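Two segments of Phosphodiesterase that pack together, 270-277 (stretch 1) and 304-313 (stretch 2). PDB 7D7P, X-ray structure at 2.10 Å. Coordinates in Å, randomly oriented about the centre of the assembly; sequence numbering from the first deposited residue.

Stretch 1, residues 270-277: SNKRWSAR
Stretch 2, residues 304-313: DEESLAKGEI

Residues 270-277 lie wholly within a helix that extends beyond both ends of the stretch, with phi from -58° to -74° and psi from -31° to -44°, and i-to-i+4 bonds such as Ala276 N to Lys272 O at 2.9 Å. In the second stretch, Asp304 (phi/psi -122/-180) precedes a helix that runs from Glu305 through Ile313 and onward. The two axes approach to 10.5 Å, with an angle of 107° between their N-to-C directions, so the helices cross rather than run side by side. Register is set by one pair: Ala276 CA lies 6.9 Å from Leu308 CA. The contact is small, burying 273 Å² over both sides.

Leu308 contributes the largest covered area. Its CA-to-CB bond points toward stretch 1, and chi1 -175° (t) with chi2 64° (p) sets both methyls against the first helix: CD1 lies 3.4 Å from Ser275 O and 3.8 Å from Ser275 CB, while CD2 lies 4.1 Å from Ala276 CB. The short alanine side chain thus supplies an apolar partner where the backbones come close.

One helical turn after Leu308, Glu312 also points toward stretch 1. Unlike Glu305 and Glu306, whose chi1 and chi2 are both t, it is bent at both torsions, chi1 -80° (m) and chi2 -65° (m), with chi3 117°. This conformation brings its carboxylate to Ser275 and Asn271. Asn271, with chi1 -166° (t) and chi2 178°, starts sideways but its end comes nearer, and ND2 donates a weak hydrogen bond to Glu312 OE2 (3.4 Å, N-H...acceptor angle 154°). Ser275, chi1 -73° (m), places OG 3.0 Å from Glu312 OE1 and also 3.0 Å from Asn271 O in its own helix; which of these receives the hydroxyl proton is open.

Toward the start of the second helix, charge complementarity joins Lys272 and Glu305. Both CA-to-CB bonds point sideways, so reach comes from extension: Lys272 has chi1 -170°, chi2 -172° and chi3 -166° (all t) before turning at chi4 -48° (m), and Glu305 has chi1 -167° and chi2 175° (both t), with chi3 50°. Lys272 NZ meets Glu305 OE2 at 3.3 Å, a salt bridge containing a weak hydrogen bond.

Asp304 N-caps the second helix. With chi1 48° (p) and chi2 57°, its OD1 accepts from Ser307 N at 2.8 Å and 160°, satisfying an otherwise free first-turn amide. Ser307, chi1 -65° (m), adds a bond from OG to the same Asp304 OD1 at 3.1 Å.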

ATOM      1  N   SER A 270       1.538  22.147   2.092  1.00 19.25           N
ATOM      2  CA  SER A 270       2.917  22.118   1.616  1.00 22.59           C
ATOM      3  C   SER A 270       3.150  20.934   0.686  1.00 23.21           C
ATOM      4  O   SER A 270       3.833  21.065  -0.338  1.00 22.31           O
ATOM      5  CB  SER A 270       3.878  22.077   2.807  1.00 22.19           C
ATOM      6  OG  SER A 270       5.194  21.747   2.397  1.00 30.28           O
ATOM      7  N   ASN A 271       2.580  19.771   1.024  1.00 23.34           N
ATOM      8  CA  ASN A 271       2.699  18.595   0.167  1.00 25.20           C
ATOM      9  C   ASN A 271       2.155  18.872  -1.231  1.00 27.20           C
ATOM     10  O   ASN A 271       2.782  18.505  -2.233  1.00 20.32           O
ATOM     11  CB  ASN A 271       1.966  17.413   0.810  1.00 25.66           C
ATOM     12  CG  ASN A 271       2.311  16.071   0.166  1.00 31.12           C
ATOM     13  OD1 ASN A 271       1.827  15.022   0.603  1.00 29.28           O
ATOM     14  ND2 ASN A 271       3.142  16.096  -0.866  1.00 24.36           N
ATOM     15  N   LYS A 272       0.999  19.534  -1.318  1.00 18.31           N
ATOM     16  CA  LYS A 272       0.342  19.716  -2.608  1.00 23.60           C
ATOM     17  C   LYS A 272       1.058  20.750  -3.471  1.00 24.83           C
ATOM     18  O   LYS A 272       1.199  20.557  -4.684  1.00 24.93           O
ATOM     19  CB  LYS A 272      -1.118  20.116  -2.397  1.00 24.82           C
ATOM     20  CG  LYS A 272      -1.949  20.091  -3.668  1.00 35.21           C
ATOM     21  CD  LYS A 272      -3.334  20.672  -3.435  1.00 39.58           C
ATOM     22  CE  LYS A 272      -4.261  20.342  -4.589  1.00 39.38           C
ATOM     23  NZ  LYS A 272      -3.620  20.634  -5.903  1.00 54.83           N
ATOM     24  N   ARG A 273       1.502  21.859  -2.874  1.00 15.91           N
ATOM     25  CA  ARG A 273       2.136  22.913  -3.662  1.00 25.84           C
ATOM     26  C   ARG A 273       3.460  22.448  -4.258  1.00 23.27           C
ATOM     27  O   ARG A 273       3.761  22.743  -5.419  1.00 20.29           O
ATOM     28  CB  ARG A 273       2.351  24.161  -2.804  1.00 27.24           C
ATOM     29  CG  ARG A 273       1.068  24.874  -2.411  1.00 29.32           C
ATOM     30  CD  ARG A 273       1.336  25.969  -1.390  1.00 32.21           C
ATOM     31  NE  ARG A 273       2.012  27.121  -1.978  1.00 39.58           N
ATOM     32  CZ  ARG A 273       2.490  28.146  -1.279  1.00 48.92           C
ATOM     33  NH1 ARG A 273       2.376  28.163   0.044  1.00 40.07           N
ATOM     34  NH2 ARG A 273       3.089  29.153  -1.900  1.00 35.85           N
ATOM     35  N   TRP A 274       4.265  21.727  -3.477  1.00 24.56           N
ATOM     36  CA  TRP A 274       5.549  21.256  -3.985  1.00 19.68           C
ATOM     37  C   TRP A 274       5.365  20.127  -4.992  1.00 18.17           C
ATOM     38  O   TRP A 274       6.092  20.055  -5.989  1.00 17.57           O
ATOM     39  CB  TRP A 274       6.439  20.806  -2.829  1.00 20.19           C
ATOM     40  CG  TRP A 274       7.054  21.937  -2.065  1.00 22.18           C
ATOM     41  CD1 TRP A 274       6.609  22.469  -0.889  1.00 19.51           C
ATOM     42  CD2 TRP A 274       8.230  22.674  -2.421  1.00 18.77           C
ATOM     43  NE1 TRP A 274       7.437  23.492  -0.490  1.00 22.85           N
ATOM     44  CE2 TRP A 274       8.439  23.639  -1.413  1.00 19.12           C
ATOM     45  CE3 TRP A 274       9.127  22.613  -3.493  1.00 19.97           C
ATOM     46  CZ2 TRP A 274       9.508  24.533  -1.445  1.00 18.13           C
ATOM     47  CZ3 TRP A 274      10.188  23.506  -3.524  1.00 18.88           C
ATOM     48  CH2 TRP A 274      10.369  24.453  -2.507  1.00 19.12           C
ATOM     49  N   SER A 275       4.399  19.236  -4.749  1.00 11.92           N
ATOM     50  CA  SER A 275       4.144  18.150  -5.692  1.00 24.37           C
ATOM     51  C   SER A 275       3.647  18.684  -7.029  1.00 15.88           C
ATOM     52  O   SER A 275       4.008  18.158  -8.088  1.00 21.40           O
ATOM     53  CB  SER A 275       3.138  17.162  -5.105  1.00 25.35           C
ATOM     54  OG  SER A 275       3.732  16.377  -4.086  1.00 38.07           O
ATOM     55  N   ALA A 276       2.811  19.725  -7.002  1.00 17.03           N
ATOM     56  CA  ALA A 276       2.362  20.343  -8.244  1.00 20.28           C
ATOM     57  C   ALA A 276       3.516  21.004  -8.985  1.00 26.79           C
ATOM     58  O   ALA A 276       3.503  21.066 -10.220  1.00 18.71           O
ATOM     59  CB  ALA A 276       1.259  21.363  -7.961  1.00 16.44           C
ATOM     60  N   ARG A 277       4.516  21.499  -8.252  1.00 11.23           N
ATOM     61  CA  ARG A 277       5.691  22.081  -8.890  1.00 21.49           C
ATOM     62  C   ARG A 277       6.560  21.008  -9.533  1.00 15.51           C
ATOM     63  O   ARG A 277       7.123  21.226 -10.611  1.00 15.99           O
ATOM     64  CB  ARG A 277       6.490  22.890  -7.868  1.00 18.09           C
ATOM     65  CG  ARG A 277       5.803  24.182  -7.472  1.00 19.83           C
ATOM     66  CD  ARG A 277       6.440  24.832  -6.257  1.00 21.92           C
ATOM     67  NE  ARG A 277       5.943  26.191  -6.067  1.00 21.78           N
ATOM     68  CZ  ARG A 277       6.566  27.280  -6.504  1.00 26.00           C
ATOM     69  NH1 ARG A 277       7.715  27.168  -7.155  1.00 16.69           N
ATOM     70  NH2 ARG A 277       6.042  28.480  -6.290  1.00 26.26           N
ATOM     71  N   ASP A 304      -2.785  17.043 -14.746  1.00 26.10           N
ATOM     72  CA  ASP A 304      -3.953  17.555 -14.039  1.00 30.28           C
ATOM     73  C   ASP A 304      -3.903  17.127 -12.575  1.00 29.47           C
ATOM     74  O   ASP A 304      -2.972  16.450 -12.131  1.00 24.57           O
ATOM     75  CB  ASP A 304      -5.248  17.086 -14.709  1.00 24.51           C
ATOM     76  CG  ASP A 304      -5.246  15.600 -15.008  1.00 34.21           C
ATOM     77  OD1 ASP A 304      -5.064  14.800 -14.066  1.00 38.06           O
ATOM     78  OD2 ASP A 304      -5.432  15.231 -16.187  1.00 50.74           O
ATOM     79  N   GLU A 305      -4.929  17.534 -11.824  1.00 25.90           N
ATOM     80  CA  GLU A 305      -4.975  17.232 -10.397  1.00 30.15           C
ATOM     81  C   GLU A 305      -5.177  15.745 -10.137  1.00 28.04           C
ATOM     82  O   GLU A 305      -4.652  15.215  -9.151  1.00 23.35           O
ATOM     83  CB  GLU A 305      -6.084  18.042  -9.725  1.00 26.87           C
ATOM     84  CG  GLU A 305      -6.018  18.055  -8.207  1.00 34.66           C
ATOM     85  CD  GLU A 305      -7.064  18.964  -7.585  1.00 41.32           C
ATOM     86  OE1 GLU A 305      -8.251  18.854  -7.958  1.00 39.43           O
ATOM     87  OE2 GLU A 305      -6.699  19.794  -6.726  1.00 64.12           O
ATOM     88  N   GLU A 306      -5.933  15.058 -10.998  1.00 32.00           N
ATOM     89  CA  GLU A 306      -6.148  13.628 -10.806  1.00 25.46           C
ATOM     90  C   GLU A 306      -4.855  12.845 -10.993  1.00 24.26           C
ATOM     91  O   GLU A 306      -4.581  11.898 -10.246  1.00 29.79           O
ATOM     92  CB  GLU A 306      -7.225  13.121 -11.765  1.00 35.18           C
ATOM     93  CG  GLU A 306      -7.537  11.640 -11.606  1.00 31.19           C
ATOM     94  CD  GLU A 306      -8.546  11.142 -12.621  1.00 46.26           C
ATOM     95  OE1 GLU A 306      -8.833  11.877 -13.589  1.00 35.05           O
ATOM     96  OE2 GLU A 306      -9.056  10.016 -12.447  1.00 45.32           O
ATOM     97  N   SER A 307      -4.049  13.223 -11.988  1.00 24.12           N
ATOM     98  CA  SER A 307      -2.755  12.578 -12.172  1.00 24.06           C
ATOM     99  C   SER A 307      -1.832  12.854 -10.994  1.00 26.96           C
ATOM    100  O   SER A 307      -1.057  11.981 -10.587  1.00 25.67           O
ATOM    101  CB  SER A 307      -2.113  13.050 -13.476  1.00 25.01           C
ATOM    102  OG  SER A 307      -2.869  12.630 -14.598  1.00 41.28           O
ATOM    103  N   LEU A 308      -1.903  14.063 -10.435  1.00 25.69           N
ATOM    104  CA  LEU A 308      -1.074  14.402  -9.283  1.00 25.59           C
ATOM    105  C   LEU A 308      -1.397  13.504  -8.096  1.00 24.19           C
ATOM    106  O   LEU A 308      -0.494  12.934  -7.470  1.00 26.44           O
ATOM    107  CB  LEU A 308      -1.268  15.874  -8.918  1.00 19.61           C
ATOM    108  CG  LEU A 308      -0.376  16.418  -7.803  1.00 26.86           C
ATOM    109  CD1 LEU A 308       1.087  16.369  -8.220  1.00 26.70           C
ATOM    110  CD2 LEU A 308      -0.789  17.835  -7.438  1.00 30.24           C
ATOM    111  N   ALA A 309      -2.686  13.359  -7.777  1.00 18.42           N
ATOM    112  CA  ALA A 309      -3.085  12.537  -6.639  1.00 19.71           C
ATOM    113  C   ALA A 309      -2.707  11.077  -6.847  1.00 27.53           C
ATOM    114  O   ALA A 309      -2.207  10.421  -5.926  1.00 28.00           O
ATOM    115  CB  ALA A 309      -4.589  12.673  -6.397  1.00 18.93           C
ATOM    116  N   LYS A 310      -2.935  10.551  -8.053  1.00 22.32           N
ATOM    117  CA  LYS A 310      -2.598   9.158  -8.327  1.00 19.91           C
ATOM    118  C   LYS A 310      -1.097   8.918  -8.211  1.00 31.01           C
ATOM    119  O   LYS A 310      -0.664   7.876  -7.705  1.00 26.02           O
ATOM    120  CB  LYS A 310      -3.104   8.760  -9.715  1.00 28.98           C
ATOM    121  N   GLY A 311      -0.287   9.872  -8.674  1.00 23.39           N
ATOM    122  CA  GLY A 311       1.154   9.719  -8.561  1.00 17.90           C
ATOM    123  C   GLY A 311       1.640   9.794  -7.125  1.00 30.41           C
ATOM    124  O   GLY A 311       2.573   9.083  -6.738  1.00 29.14           O
ATOM    125  N   GLU A 312       1.015  10.650  -6.314  1.00 23.26           N
ATOM    126  CA  GLU A 312       1.420  10.779  -4.917  1.00 30.67           C
ATOM    127  C   GLU A 312       1.061   9.532  -4.118  1.00 29.37           C
ATOM    128  O   GLU A 312       1.831   9.103  -3.249  1.00 22.30           O
ATOM    129  CB  GLU A 312       0.772  12.014  -4.293  1.00 22.74           C
ATOM    130  CG  GLU A 312       1.473  13.318  -4.624  1.00 27.60           C
ATOM    131  CD  GLU A 312       2.876  13.383  -4.055  1.00 33.93           C
ATOM    132  OE1 GLU A 312       3.833  13.468  -4.850  1.00 41.50           O
ATOM    133  OE2 GLU A 312       3.020  13.344  -2.814  1.00 32.64           O
ATOM    134  N   ILE A 313      -0.104   8.941  -4.391  1.00 24.35           N
ATOM    135  CA  ILE A 313      -0.512   7.729  -3.682  1.00 28.65           C
ATOM    136  C   ILE A 313       0.480   6.603  -3.943  1.00 27.44           C
ATOM    137  O   ILE A 313       0.899   5.895  -3.021  1.00 24.94           O
ATOM    138  CB  ILE A 313      -1.941   7.326  -4.085  1.00 22.49           C
ATOM    139  CG1 ILE A 313      -2.945   8.381  -3.621  1.00 28.90           C
ATOM    140  CG2 ILE A 313      -2.293   5.963  -3.510  1.00 27.69           C
ATOM    141  CD1 ILE A 313      -4.281   8.293  -4.320  1.00 26.77           C
TER